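Local coordinates for iron transport multicopper oxidase FET3 (Saccharomyces cerevisiae, PDB 1ZPU), which oxidises ferrous to ferric iron with a set of four copper ions, reducing oxygen to water, for high-affinity iron uptake in yeast, at residues Met324-Leu327 and Val331-Ala334; Lys152-Val157 and Ile465-Leu470; Tyr202-Asp207 and Thr286-Asp291; Leu178-Glu181 and Thr187-Leu190. All blocks are in the same frame, centred on the assembly; numbering follows the deposited sequence.

Contacts 1 and 2 lie near the type 1 copper and touch each other: Met324 of contact 1 packs on His468 of contact 2. Contact 1 is a hairpin end held by backbone hydrogen bonds. Contact 2 has no hydrogen bond across it and joins the end of helix 147-154 to the short helix 466-470, from the second and third cupredoxin domains. Both are partly buried, like contact 3. Contacts 3 and 4 lie away from the copper sites, beside glycans. Contact 4 is the buried one, an aromatic contact between the two sheets of the second domain. Contact 3 mixes a polar side-chain bond with ring packing. These two also touch, through Ile205 and Leu190.

Contact 1: residues Met324-Leu327 and Val331-Ala334; sequences MDNL and VNYA
Met324 pairs with Ala334 in a beta hairpin, built from strands 316-326 and 332-336 at the edge of a sheet of the third cupredoxin domain. The two form an antiparallel non-hydrogen-bonded pair. The Met324 chain bends about CB-CG (chi2 51°), and its SD lies 3.8 Å from Ala334 CB. On the same face, CG of Met324 passes Asn332 OD1, the two side chains crossing at about a right angle. The end of Met324 also packs near His468 and His392, ligands of the type 1 copper. Asp325 and Tyr333 form the hydrogen-bonded pair. Asp325 N gives a bond to Tyr333 O at 2.9 Å, and Tyr333 N returns one of the same length to Asp325 O. Asn326 faces Asn332, again as a non-hydrogen-bonded pair, with their CA atoms 4.3 Å apart. The carbonyl of Asn326 accepts a bond from His528 in the C-terminal part of the chain. Leu327 has left the strand, but Leu327 N is still hydrogen-bonded to Val331 O at 3.2 Å. Its side chain meets Tyr333, which is on the Asp325 face, at about a right angle, with Leu327 CD1 3.3 Å from Tyr333 CD1.

Contact 2: residues Lys152-Val157 and Ile465-Leu470; sequences KSFMSV and IEWHLL. With CU1 (copper (I) ion), chain B.
The face of the Phe154 ring receives the edge of Trp467. This is a T-shaped pair, with the centroids of Phe154 and the Trp467 six-membered ring 5.5 Å apart and planes at 66°. At its own edge, near the ring plane, Phe154 meets the backbone: CE2 is 3.4 Å from Trp467 O. Phe154 CZ also packs on Trp467 CB at 3.6 Å. Phe154 CG stands anti to the backbone N (chi1 174°), which carries the ring across to the other helix. Trp467 has further aromatic neighbours in Tyr143 and Phe198, both edge-to-face, and its NE1 is hydrogen-bonded to Tyr143 OH. The His468 ring has Ile465 CG2 over the centre of one face, 3.7 Å above the plane. Beside the rings, Met155 is bent at chi2 and chi3, and this brings its methyl to Leu470: CE lies 3.5 Å from Leu470 CB. Met155 is the first residue past the end of helix 147-154, and Ile465 is the N-cap residue of helix 466-470. His468 binds the type 1 copper through ND1 at 2.1 Å, together with His392 and Cys463. The second domain thus meets the copper-bearing helix through apolar and aromatic packing. With copper on ND1 and a hydrogen bond to Glu164 on NE2, the His468 ring is held at both nitrogens, which probably fixes its rotation.

Contact 3: residues Tyr202-Asp207 and Thr286-Asp291; sequences YFWIED and TQNYVD. With NAG (2-acetamido-2-deoxy-beta-D-glucopyranose), chain L; NAG (2-acetamido-2-deoxy-beta-D-glucopyranose), chain C.
Strand 201-205 of the second cupredoxin domain is covered here by the loop that leads on toward the third. Trp204 is the strand residue that meets the loop. Its CG sits between the backbone N and the carbonyl carbon (chi1 72°), and its indole reaches the loop. Trp204 NE1 gives a hydrogen bond to Asn288 OD1 at 3.2 Å. The oxygen lies in the indole plane and uses a lone pair in its own carbonyl plane, but the bond is bent, 144° at the hydrogen. Val290 CG2 lies over one face of the indole, toward its rim, in a CH-pi contact 4.1 Å from the centroid of the five-membered ring. The Asn288 amide also stacks on the Glu206 carboxylate, with planes 4° apart, and Asn288 ND2 lies 3.4 Å from Glu206 CG. One carboxylate oxygen, Glu206 OE2, is hydrogen-bonded to Ala251 N of the neighbouring strand 250-256. On the glycan side, Val290 N binds O6 of one N-acetylglucosamine at 2.7 Å, and N2 of the next sugar binds Val290 O at 2.8 Å. Val290 therefore has the tryptophan on its side chain and sugars on its backbone, in a linker laid along a cupredoxin sandwich of the multicopper oxidase fold.

Contact 4: residues Leu178-Glu181 and Thr187-Leu190; sequences LTWE and TYLL. With NAG (2-acetamido-2-deoxy-beta-D-glucopyranose), chain G.
Trp180 points the edge of its six-membered ring at the face of Tyr188. The two rings are almost perpendicular, with planes at 82° and centroids 5.3 Å apart, so this is a T-shaped pair. The touching atom is Trp180 CZ2, which lies 3.7 Å above the Tyr188 ring plane, toward its rim. It is 3.8 Å from Tyr188 CG. The two side chains run opposite ways and overlap side by side. CG of Trp180 is trans to the backbone N (chi1 177°), and this extends the indole across from its own strand. The far corner of the indole meets a second residue. Trp180 CH2 is 4.0 Å from Leu190 CD1, the two side chains meeting at a slant. Near the backbone, the acetyl methyl of a glycan sugar packs on Trp180: C8 of the N-acetylglucosamine is 3.7 Å from Trp180 CB. Tyr188 OH is hydrogen-bonded to Gln183 N in the turn between the strands. No hydrogen bond joins the two segments, whose axes come no closer than 12.2 Å. They belong to the two facing sheets of the second cupredoxin domain. Strand 179-181 runs beside strand 271-277, and strand 187-194 lies between strands 133-142 and 235-241.

Contact 1: residues Met324-Leu327 and Val331-Ala334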
loop_
_atom_site.group_PDB
_atom_site.type_symbol
_atom_site.label_atom_id
_atom_site.label_comp_id
_atom_site.label_asym_id
_atom_site.label_seq_id
_atom_site.Cartn_x
_atom_site.Cartn_y
_atom_site.Cartn_z
ATOM N N MET A 324 12.576 -4.333 14.639
ATOM C CA MET A 324 13.610 -4.875 13.771
ATOM C C MET A 324 14.634 -5.596 14.637
ATOM O O MET A 324 14.989 -5.105 15.714
ATOM C CB MET A 324 14.279 -3.744 12.980
ATOM C CG MET A 324 13.674 -3.453 11.595
ATOM S SD MET A 324 11.885 -3.224 11.622
ATOM C CE MET A 324 11.648 -2.525 9.985
ATOM N N ASP A 325 15.097 -6.759 14.183
ATOM C CA ASP A 325 16.145 -7.500 14.908
ATOM C C ASP A 325 16.957 -8.446 14.028
ATOM O O ASP A 325 16.490 -8.883 12.978
ATOM C CB ASP A 325 15.553 -8.287 16.072
ATOM C CG ASP A 325 16.592 -8.634 17.107
ATOM O OD1 ASP A 325 16.430 -9.638 17.837
ATOM O OD2 ASP A 325 17.590 -7.892 17.186
ATOM N N ASN A 326 18.169 -8.761 14.473
ATOM C CA ASN A 326 19.065 -9.666 13.742
ATOM C C ASN A 326 18.830 -11.140 14.073
ATOM O O ASN A 326 18.611 -11.499 15.231
ATOM C CB ASN A 326 20.528 -9.289 14.003
ATOM C CG ASN A 326 20.904 -7.960 13.376
ATOM O OD1 ASN A 326 20.832 -7.792 12.160
ATOM N ND2 ASN A 326 21.301 -7.002 14.205
ATOM N N LEU A 327 18.878 -11.988 13.050
ATOM C CA LEU A 327 18.772 -13.435 13.245
ATOM C C LEU A 327 20.126 -14.173 13.072
ATOM O O LEU A 327 21.166 -13.551 12.804
ATOM C CB LEU A 327 17.686 -14.029 12.328
ATOM C CG LEU A 327 16.202 -13.680 12.526
ATOM C CD1 LEU A 327 15.359 -14.452 11.550
ATOM C CD2 LEU A 327 15.726 -13.970 13.924
ATOM N N VAL A 331 21.554 -11.298 9.225
ATOM C CA VAL A 331 20.803 -10.245 8.547
ATOM C C VAL A 331 19.672 -9.720 9.427
ATOM O O VAL A 331 19.220 -10.398 10.352
ATOM C CB VAL A 331 20.303 -10.654 7.115
ATOM C CG1 VAL A 331 21.143 -11.780 6.526
ATOM C CG2 VAL A 331 18.827 -11.019 7.107
ATOM N N ASN A 332 19.232 -8.503 9.129
ATOM C CA ASN A 332 18.226 -7.823 9.928
ATOM C C ASN A 332 16.803 -7.991 9.377
ATOM O O ASN A 332 16.508 -7.572 8.257
ATOM C CB ASN A 332 18.596 -6.348 10.057
ATOM C CG ASN A 332 17.742 -5.622 11.062
ATOM O OD1 ASN A 332 16.827 -4.879 10.697
ATOM N ND2 ASN A 332 18.033 -5.829 12.338
ATOM N N TYR A 333 15.936 -8.604 10.180
ATOM C CA TYR A 333 14.550 -8.857 9.805
ATOM C C TYR A 333 13.564 -7.958 10.554
ATOM O O TYR A 333 13.924 -7.314 11.554
ATOM C CB TYR A 333 14.209 -10.323 10.056
ATOM C CG TYR A 333 14.881 -11.281 9.095
ATOM C CD1 TYR A 333 16.038 -11.964 9.457
ATOM C CD2 TYR A 333 14.361 -11.499 7.823
ATOM C CE1 TYR A 333 16.654 -12.853 8.586
ATOM C CE2 TYR A 333 14.968 -12.374 6.942
ATOM C CZ TYR A 333 16.117 -13.053 7.324
ATOM O OH TYR A 333 16.727 -13.922 6.437
ATOM N N ALA A 334 12.326 -7.915 10.064
ATOM C CA ALA A 334 11.247 -7.193 10.727
ATOM C C ALA A 334 10.255 -8.169 11.350
ATOM O O ALA A 334 9.965 -9.221 10.777
ATOM C CB ALA A 334 10.557 -6.310 9.754
#

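Contact 2: residues Lys152-Val157 and Ile465-Leu470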
loop_
_atom_site.group_PDB
_atom_site.type_symbol
_atom_site.label_atom_id
_atom_site.label_comp_id
_atom_site.label_asym_id
_atom_site.label_seq_id
_atom_site.Cartn_x
_atom_site.Cartn_y
_atom_site.Cartn_z
ATOM N N LYS A 152 20.551 -7.141 -2.517
ATOM C CA LYS A 152 21.748 -7.925 -2.241
ATOM C C LYS A 152 22.530 -7.347 -1.081
ATOM O O LYS A 152 23.065 -8.090 -0.252
ATOM C CB LYS A 152 22.652 -7.987 -3.469
ATOM C CG LYS A 152 22.129 -8.839 -4.587
ATOM C CD LYS A 152 22.883 -8.524 -5.853
ATOM C CE LYS A 152 22.195 -9.116 -7.069
ATOM N NZ LYS A 152 23.183 -9.194 -8.191
ATOM N N SER A 153 22.604 -6.022 -1.034
ATOM C CA SER A 153 23.295 -5.353 0.064
ATOM C C SER A 153 22.339 -4.858 1.155
ATOM O O SER A 153 22.795 -4.469 2.225
ATOM C CB SER A 153 24.208 -4.228 -0.430
ATOM O OG SER A 153 23.507 -3.353 -1.291
ATOM N N PHE A 154 21.031 -4.886 0.906
ATOM C CA PHE A 154 20.066 -4.536 1.950
ATOM C C PHE A 154 19.871 -5.663 2.956
ATOM O O PHE A 154 19.927 -5.445 4.163
ATOM C CB PHE A 154 18.707 -4.165 1.369
ATOM C CG PHE A 154 17.655 -3.944 2.407
ATOM C CD1 PHE A 154 17.866 -3.034 3.451
ATOM C CD2 PHE A 154 16.444 -4.627 2.339
ATOM C CE1 PHE A 154 16.889 -2.815 4.424
ATOM C CE2 PHE A 154 15.447 -4.418 3.295
ATOM C CZ PHE A 154 15.668 -3.512 4.345
ATOM N N MET A 155 19.595 -6.855 2.447
ATOM C CA MET A 155 19.426 -8.030 3.271
ATOM C C MET A 155 20.775 -8.738 3.317
ATOM O O MET A 155 21.001 -9.723 2.609
ATOM C CB MET A 155 18.356 -8.933 2.665
ATOM C CG MET A 155 17.343 -9.433 3.674
ATOM S SD MET A 155 16.016 -8.239 3.944
ATOM C CE MET A 155 15.149 -8.483 2.408
ATOM N N SER A 156 21.673 -8.221 4.148
ATOM C CA SER A 156 23.079 -8.580 4.086
ATOM C C SER A 156 23.693 -8.512 5.472
ATOM O O SER A 156 23.236 -7.727 6.305
ATOM C CB SER A 156 23.806 -7.600 3.154
ATOM O OG SER A 156 25.205 -7.834 3.146
ATOM N N VAL A 157 24.735 -9.314 5.704
ATOM C CA VAL A 157 25.502 -9.243 6.943
ATOM C C VAL A 157 26.287 -7.939 7.058
ATOM O O VAL A 157 26.693 -7.558 8.148
ATOM C CB VAL A 157 26.490 -10.416 7.095
ATOM C CG1 VAL A 157 25.784 -11.644 7.599
ATOM C CG2 VAL A 157 27.206 -10.693 5.786
ATOM N N ILE A 465 6.090 -0.207 3.193
ATOM C CA ILE A 465 7.434 0.143 2.800
ATOM C C ILE A 465 8.061 -1.125 2.283
ATOM O O ILE A 465 8.265 -2.077 3.032
ATOM C CB ILE A 465 8.269 0.678 3.970
ATOM C CG1 ILE A 465 7.834 2.106 4.339
ATOM C CG2 ILE A 465 9.779 0.623 3.618
ATOM C CD1 ILE A 465 8.395 2.604 5.664
ATOM N N GLU A 466 8.367 -1.132 0.996
ATOM C CA GLU A 466 8.802 -2.332 0.312
ATOM C C GLU A 466 9.958 -3.052 0.994
ATOM O O GLU A 466 9.986 -4.290 1.057
ATOM C CB GLU A 466 9.130 -1.977 -1.128
ATOM C CG GLU A 466 7.882 -1.982 -2.012
ATOM C CD GLU A 466 7.410 -3.410 -2.337
ATOM O OE1 GLU A 466 8.132 -4.108 -3.106
ATOM O OE2 GLU A 466 6.330 -3.823 -1.819
ATOM N N TRP A 467 10.901 -2.272 1.518
ATOM C CA TRP A 467 12.039 -2.826 2.235
ATOM C C TRP A 467 11.602 -3.583 3.485
ATOM O O TRP A 467 12.137 -4.645 3.786
ATOM C CB TRP A 467 13.025 -1.718 2.588
ATOM C CG TRP A 467 13.345 -0.822 1.414
ATOM C CD1 TRP A 467 13.067 0.513 1.301
ATOM C CD2 TRP A 467 14.002 -1.204 0.188
ATOM N NE1 TRP A 467 13.523 0.984 0.085
ATOM C CE2 TRP A 467 14.091 -0.048 -0.617
ATOM C CE3 TRP A 467 14.524 -2.410 -0.298
ATOM C CZ2 TRP A 467 14.676 -0.057 -1.880
ATOM C CZ3 TRP A 467 15.102 -2.428 -1.555
ATOM C CH2 TRP A 467 15.174 -1.252 -2.337
ATOM N N HIS A 468 10.612 -3.052 4.195
ATOM C CA HIS A 468 10.164 -3.667 5.423
ATOM C C HIS A 468 9.328 -4.928 5.163
ATOM O O HIS A 468 9.364 -5.894 5.949
ATOM C CB HIS A 468 9.426 -2.653 6.296
ATOM C CG HIS A 468 10.268 -1.476 6.693
ATOM N ND1 HIS A 468 9.737 -0.341 7.275
ATOM C CD2 HIS A 468 11.596 -1.246 6.575
ATOM C CE1 HIS A 468 10.702 0.527 7.505
ATOM N NE2 HIS A 468 11.838 0.004 7.086
ATOM N N LEU A 469 8.583 -4.916 4.059
ATOM C CA LEU A 469 7.859 -6.097 3.623
ATOM C C LEU A 469 8.845 -7.202 3.230
ATOM O O LEU A 469 8.611 -8.375 3.513
ATOM C CB LEU A 469 6.941 -5.748 2.469
ATOM C CG LEU A 469 6.019 -6.838 1.925
ATOM C CD1 LEU A 469 5.029 -7.373 2.987
ATOM C CD2 LEU A 469 5.302 -6.290 0.685
ATOM N N LEU A 470 9.954 -6.819 2.599
ATOM C CA LEU A 470 11.048 -7.753 2.305
ATOM C C LEU A 470 11.665 -8.314 3.566
ATOM O O LEU A 470 12.087 -9.479 3.582
ATOM C CB LEU A 470 12.135 -7.096 1.456
ATOM C CG LEU A 470 11.865 -7.172 -0.042
ATOM C CD1 LEU A 470 12.604 -6.064 -0.782
ATOM C CD2 LEU A 470 12.233 -8.553 -0.592
HETATM CU CU CU1 B . 7.760 -0.207 7.920
#

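Contact 3: residues Tyr202-Asp207 and Thr286-Asp291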
loop_
_atom_site.group_PDB
_atom_site.type_symbol
_atom_site.label_atom_id
_atom_site.label_comp_id
_atom_site.label_asym_id
_atom_site.label_seq_id
_atom_site.Cartn_x
_atom_site.Cartn_y
_atom_site.Cartn_z
ATOM N N TYR A 202 5.809 15.266 2.036
ATOM C CA TYR A 202 4.959 16.417 2.280
ATOM C C TYR A 202 4.617 16.999 0.930
ATOM O O TYR A 202 5.453 17.014 0.015
ATOM C CB TYR A 202 5.648 17.475 3.124
ATOM C CG TYR A 202 6.147 16.999 4.448
ATOM C CD1 TYR A 202 7.424 16.458 4.559
ATOM C CD2 TYR A 202 5.360 17.105 5.601
ATOM C CE1 TYR A 202 7.910 16.025 5.771
ATOM C CE2 TYR A 202 5.835 16.675 6.834
ATOM C CZ TYR A 202 7.117 16.132 6.910
ATOM O OH TYR A 202 7.642 15.678 8.104
ATOM N N PHE A 203 3.388 17.470 0.794
ATOM C CA PHE A 203 2.942 18.029 -0.457
ATOM C C PHE A 203 2.197 19.324 -0.226
ATOM O O PHE A 203 1.338 19.396 0.661
ATOM C CB PHE A 203 2.025 17.051 -1.172
ATOM C CG PHE A 203 1.510 17.562 -2.476
ATOM C CD1 PHE A 203 2.235 17.356 -3.644
ATOM C CD2 PHE A 203 0.304 18.263 -2.537
ATOM C CE1 PHE A 203 1.764 17.824 -4.855
ATOM C CE2 PHE A 203 -0.175 18.743 -3.732
ATOM C CZ PHE A 203 0.557 18.534 -4.898
ATOM N N TRP A 204 2.511 20.335 -1.038
ATOM C CA TRP A 204 1.781 21.600 -1.005
ATOM C C TRP A 204 1.941 22.426 -2.276
ATOM O O TRP A 204 2.877 22.215 -3.053
ATOM C CB TRP A 204 2.168 22.433 0.218
ATOM C CG TRP A 204 3.539 23.055 0.195
ATOM C CD1 TRP A 204 3.847 24.329 -0.162
ATOM C CD2 TRP A 204 4.781 22.439 0.589
ATOM N NE1 TRP A 204 5.199 24.558 -0.017
ATOM C CE2 TRP A 204 5.796 23.414 0.441
ATOM C CE3 TRP A 204 5.133 21.159 1.048
ATOM C CZ2 TRP A 204 7.136 23.155 0.741
ATOM C CZ3 TRP A 204 6.469 20.897 1.339
ATOM C CH2 TRP A 204 7.455 21.895 1.183
ATOM N N ILE A 205 1.019 23.373 -2.457
ATOM C CA ILE A 205 1.001 24.253 -3.612
ATOM C C ILE A 205 1.138 25.687 -3.107
ATOM O O ILE A 205 0.321 26.144 -2.315
ATOM C CB ILE A 205 -0.316 24.088 -4.399
ATOM C CG1 ILE A 205 -0.515 22.625 -4.792
ATOM C CG2 ILE A 205 -0.337 24.972 -5.623
ATOM C CD1 ILE A 205 -1.896 22.315 -5.333
ATOM N N GLU A 206 2.182 26.380 -3.556
ATOM C CA GLU A 206 2.407 27.778 -3.213
ATOM C C GLU A 206 1.139 28.593 -3.405
ATOM O O GLU A 206 0.517 28.526 -4.471
ATOM C CB GLU A 206 3.539 28.350 -4.061
ATOM C CG GLU A 206 3.831 29.802 -3.813
ATOM C CD GLU A 206 4.809 30.388 -4.814
ATOM O OE1 GLU A 206 5.027 31.619 -4.765
ATOM O OE2 GLU A 206 5.348 29.639 -5.654
ATOM N N ASP A 207 0.755 29.319 -2.345
ATOM C CA ASP A 207 -0.401 30.230 -2.332
ATOM C C ASP A 207 -1.750 29.638 -2.736
ATOM O O ASP A 207 -2.646 30.378 -3.138
ATOM C CB ASP A 207 -0.123 31.467 -3.185
ATOM C CG ASP A 207 0.767 32.445 -2.487
ATOM O OD1 ASP A 207 1.921 32.658 -2.952
ATOM O OD2 ASP A 207 0.310 32.980 -1.453
ATOM N N THR A 286 10.217 29.464 -8.806
ATOM C CA THR A 286 11.302 28.973 -7.966
ATOM C C THR A 286 10.717 28.125 -6.830
ATOM O O THR A 286 9.503 28.044 -6.688
ATOM C CB THR A 286 12.031 30.154 -7.351
ATOM O OG1 THR A 286 11.067 31.059 -6.789
ATOM C CG2 THR A 286 12.848 30.878 -8.416
ATOM N N GLN A 287 11.572 27.505 -6.016
ATOM C CA GLN A 287 11.111 26.736 -4.862
ATOM C C GLN A 287 10.327 27.603 -3.900
ATOM O O GLN A 287 10.711 28.739 -3.621
ATOM C CB GLN A 287 12.275 26.145 -4.100
ATOM C CG GLN A 287 11.839 25.590 -2.773
ATOM C CD GLN A 287 12.949 24.958 -1.982
ATOM O OE1 GLN A 287 14.116 24.981 -2.379
ATOM N NE2 GLN A 287 12.590 24.389 -0.828
ATOM N N ASN A 288 9.223 27.068 -3.399
ATOM C CA ASN A 288 8.478 27.731 -2.352
ATOM C C ASN A 288 8.951 27.284 -0.971
ATOM O O ASN A 288 8.743 26.135 -0.559
ATOM C CB ASN A 288 6.977 27.486 -2.518
ATOM C CG ASN A 288 6.142 28.252 -1.493
ATOM O OD1 ASN A 288 5.353 27.661 -0.756
ATOM N ND2 ASN A 288 6.316 29.569 -1.447
ATOM N N TYR A 289 9.608 28.196 -0.271
ATOM C CA TYR A 289 10.099 27.941 1.071
ATOM C C TYR A 289 8.962 27.952 2.051
ATOM O O TYR A 289 8.108 28.818 2.017
ATOM C CB TYR A 289 11.148 28.976 1.453
ATOM C CG TYR A 289 12.415 28.734 0.704
ATOM C CD1 TYR A 289 13.024 29.738 -0.047
ATOM C CD2 TYR A 289 12.988 27.473 0.709
ATOM C CE1 TYR A 289 14.204 29.476 -0.752
ATOM C CE2 TYR A 289 14.142 27.207 0.025
ATOM C CZ TYR A 289 14.750 28.193 -0.710
ATOM O OH TYR A 289 15.903 27.858 -1.381
ATOM N N VAL A 290 8.943 26.973 2.928
ATOM C CA VAL A 290 7.870 26.865 3.886
ATOM C C VAL A 290 8.469 26.992 5.288
ATOM O O VAL A 290 9.601 26.557 5.545
ATOM C CB VAL A 290 7.069 25.565 3.649
ATOM C CG1 VAL A 290 7.320 24.550 4.735
ATOM C CG2 VAL A 290 5.603 25.867 3.510
ATOM N N ASP A 291 7.718 27.630 6.180
ATOM C CA ASP A 291 8.211 27.977 7.504
ATOM C C ASP A 291 8.222 26.797 8.475
ATOM O O ASP A 291 9.016 26.779 9.416
ATOM C CB ASP A 291 7.383 29.113 8.069
ATOM C CG ASP A 291 7.827 29.512 9.447
ATOM O OD1 ASP A 291 8.799 30.304 9.564
ATOM O OD2 ASP A 291 7.205 29.014 10.414
HETATM C C1 NAG L . 13.660 22.446 1.498
HETATM C C2 NAG L . 14.795 23.461 1.547
HETATM C C3 NAG L . 15.002 24.097 2.928
HETATM C C4 NAG L . 13.733 24.748 3.429
HETATM C C5 NAG L . 12.689 23.632 3.423
HETATM C C6 NAG L . 11.332 24.153 3.887
HETATM C C7 NAG L . 16.854 23.437 0.240
HETATM C C8 NAG L . 16.301 24.424 -0.751
HETATM N N2 NAG L . 16.018 22.843 1.105
HETATM O O3 NAG L . 15.970 25.119 2.879
HETATM O O4 NAG L . 14.009 25.280 4.712
HETATM O O5 NAG L . 12.532 23.047 2.119
HETATM O O6 NAG L . 10.819 25.027 2.907
HETATM O O7 NAG L . 18.064 23.213 0.222
HETATM C C1 NAG C . 13.559 26.644 4.958
HETATM C C2 NAG C . 13.119 26.748 6.423
HETATM C C3 NAG C . 12.713 28.163 6.874
HETATM C C4 NAG C . 13.680 29.260 6.417
HETATM C C5 NAG C . 14.111 28.997 4.959
HETATM C C6 NAG C . 15.217 29.960 4.535
HETATM C C7 NAG C . 12.145 24.836 7.571
HETATM C C8 NAG C . 10.897 24.079 7.921
HETATM N N2 NAG C . 12.027 25.834 6.697
HETATM O O3 NAG C . 12.575 28.197 8.284
HETATM O O4 NAG C . 13.033 30.523 6.538
HETATM O O5 NAG C . 14.535 27.647 4.722
HETATM O O6 NAG C . 16.137 29.294 3.695
HETATM O O7 NAG C . 13.214 24.524 8.083
#

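Contact 4: residues Leu178-Glu181 and Thr187-Leu190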
loop_
_atom_site.group_PDB
_atom_site.type_symbol
_atom_site.label_atom_id
_atom_site.label_comp_id
_atom_site.label_asym_id
_atom_site.label_seq_id
_atom_site.Cartn_x
_atom_site.Cartn_y
_atom_site.Cartn_z
ATOM N N LEU A 178 7.721 18.974 -13.345
ATOM C CA LEU A 178 6.532 18.801 -14.157
ATOM C C LEU A 178 5.737 20.079 -14.285
ATOM O O LEU A 178 5.663 20.885 -13.352
ATOM C CB LEU A 178 5.634 17.780 -13.468
ATOM C CG LEU A 178 4.315 17.344 -14.100
ATOM C CD1 LEU A 178 4.570 16.559 -15.388
ATOM C CD2 LEU A 178 3.561 16.493 -13.112
ATOM N N THR A 179 5.094 20.211 -15.435
ATOM C CA THR A 179 4.229 21.324 -15.749
ATOM C C THR A 179 2.743 20.948 -15.634
ATOM O O THR A 179 2.299 19.929 -16.191
ATOM C CB THR A 179 4.547 21.776 -17.155
ATOM O OG1 THR A 179 5.784 22.480 -17.119
ATOM C CG2 THR A 179 3.474 22.663 -17.699
ATOM N N TRP A 180 1.985 21.765 -14.902
ATOM C CA TRP A 180 0.540 21.642 -14.846
ATOM C C TRP A 180 -0.070 22.960 -15.307
ATOM O O TRP A 180 -0.019 23.980 -14.603
ATOM C CB TRP A 180 0.089 21.256 -13.436
ATOM C CG TRP A 180 -1.394 21.179 -13.240
ATOM C CD1 TRP A 180 -2.324 20.800 -14.156
ATOM C CD2 TRP A 180 -2.108 21.458 -12.041
ATOM N NE1 TRP A 180 -3.579 20.835 -13.609
ATOM C CE2 TRP A 180 -3.477 21.228 -12.305
ATOM C CE3 TRP A 180 -1.727 21.893 -10.764
ATOM C CZ2 TRP A 180 -4.478 21.427 -11.346
ATOM C CZ3 TRP A 180 -2.729 22.091 -9.794
ATOM C CH2 TRP A 180 -4.089 21.856 -10.099
ATOM N N GLU A 181 -0.620 22.938 -16.514
ATOM C CA GLU A 181 -1.233 24.124 -17.123
ATOM C C GLU A 181 -2.665 24.303 -16.637
ATOM O O GLU A 181 -3.507 23.434 -16.855
ATOM C CB GLU A 181 -1.264 23.971 -18.640
ATOM C CG GLU A 181 0.015 23.444 -19.244
ATOM C CD GLU A 181 0.273 24.050 -20.607
ATOM O OE1 GLU A 181 1.368 24.634 -20.788
ATOM O OE2 GLU A 181 -0.626 23.967 -21.489
ATOM N N THR A 187 -12.257 25.151 -10.530
ATOM C CA THR A 187 -12.115 24.176 -9.469
ATOM C C THR A 187 -11.633 22.867 -10.077
ATOM O O THR A 187 -12.307 22.281 -10.930
ATOM C CB THR A 187 -13.444 23.936 -8.720
ATOM O OG1 THR A 187 -13.851 25.139 -8.055
ATOM C CG2 THR A 187 -13.295 22.820 -7.687
ATOM N N TYR A 188 -10.460 22.418 -9.637
ATOM C CA TYR A 188 -9.885 21.153 -10.087
ATOM C C TYR A 188 -10.027 20.097 -9.018
ATOM O O TYR A 188 -9.769 20.359 -7.838
ATOM C CB TYR A 188 -8.409 21.325 -10.426
ATOM C CG TYR A 188 -8.169 22.056 -11.715
ATOM C CD1 TYR A 188 -8.187 23.454 -11.762
ATOM C CD2 TYR A 188 -7.927 21.357 -12.898
ATOM C CE1 TYR A 188 -7.962 24.133 -12.969
ATOM C CE2 TYR A 188 -7.709 22.020 -14.101
ATOM C CZ TYR A 188 -7.725 23.401 -14.130
ATOM O OH TYR A 188 -7.506 24.059 -15.315
ATOM N N LEU A 189 -10.448 18.903 -9.421
ATOM C CA LEU A 189 -10.340 17.737 -8.547
ATOM C C LEU A 189 -8.953 17.106 -8.761
ATOM O O LEU A 189 -8.631 16.593 -9.838
ATOM C CB LEU A 189 -11.469 16.737 -8.801
ATOM C CG LEU A 189 -11.604 15.586 -7.797
ATOM C CD1 LEU A 189 -12.286 16.042 -6.530
ATOM C CD2 LEU A 189 -12.352 14.414 -8.393
ATOM N N LEU A 190 -8.129 17.182 -7.728
ATOM C CA LEU A 190 -6.761 16.748 -7.818
ATOM C C LEU A 190 -6.588 15.494 -6.964
ATOM O O LEU A 190 -6.714 15.550 -5.737
ATOM C CB LEU A 190 -5.862 17.893 -7.336
ATOM C CG LEU A 190 -4.385 17.948 -7.710
ATOM C CD1 LEU A 190 -3.779 19.218 -7.168
ATOM C CD2 LEU A 190 -3.652 16.770 -7.157
HETATM C C1 NAG G . -0.327 12.994 -14.209
HETATM C C2 NAG G . -0.924 14.136 -15.038
HETATM C C3 NAG G . -2.445 14.043 -15.068
HETATM C C4 NAG G . -2.954 12.645 -15.439
HETATM C C5 NAG G . -2.234 11.610 -14.600
HETATM C C6 NAG G . -2.569 10.252 -15.177
HETATM C C7 NAG G . 0.025 16.382 -15.262
HETATM C C8 NAG G . 0.154 17.774 -14.685
HETATM N N2 NAG G . -0.508 15.420 -14.509
HETATM O O3 NAG G . -2.919 14.957 -16.018
HETATM O O4 NAG G . -4.323 12.474 -15.113
HETATM O O5 NAG G . -0.845 11.779 -14.703
HETATM O O6 NAG G . -2.025 9.222 -14.389
HETATM O O7 NAG G . 0.412 16.170 -16.409
#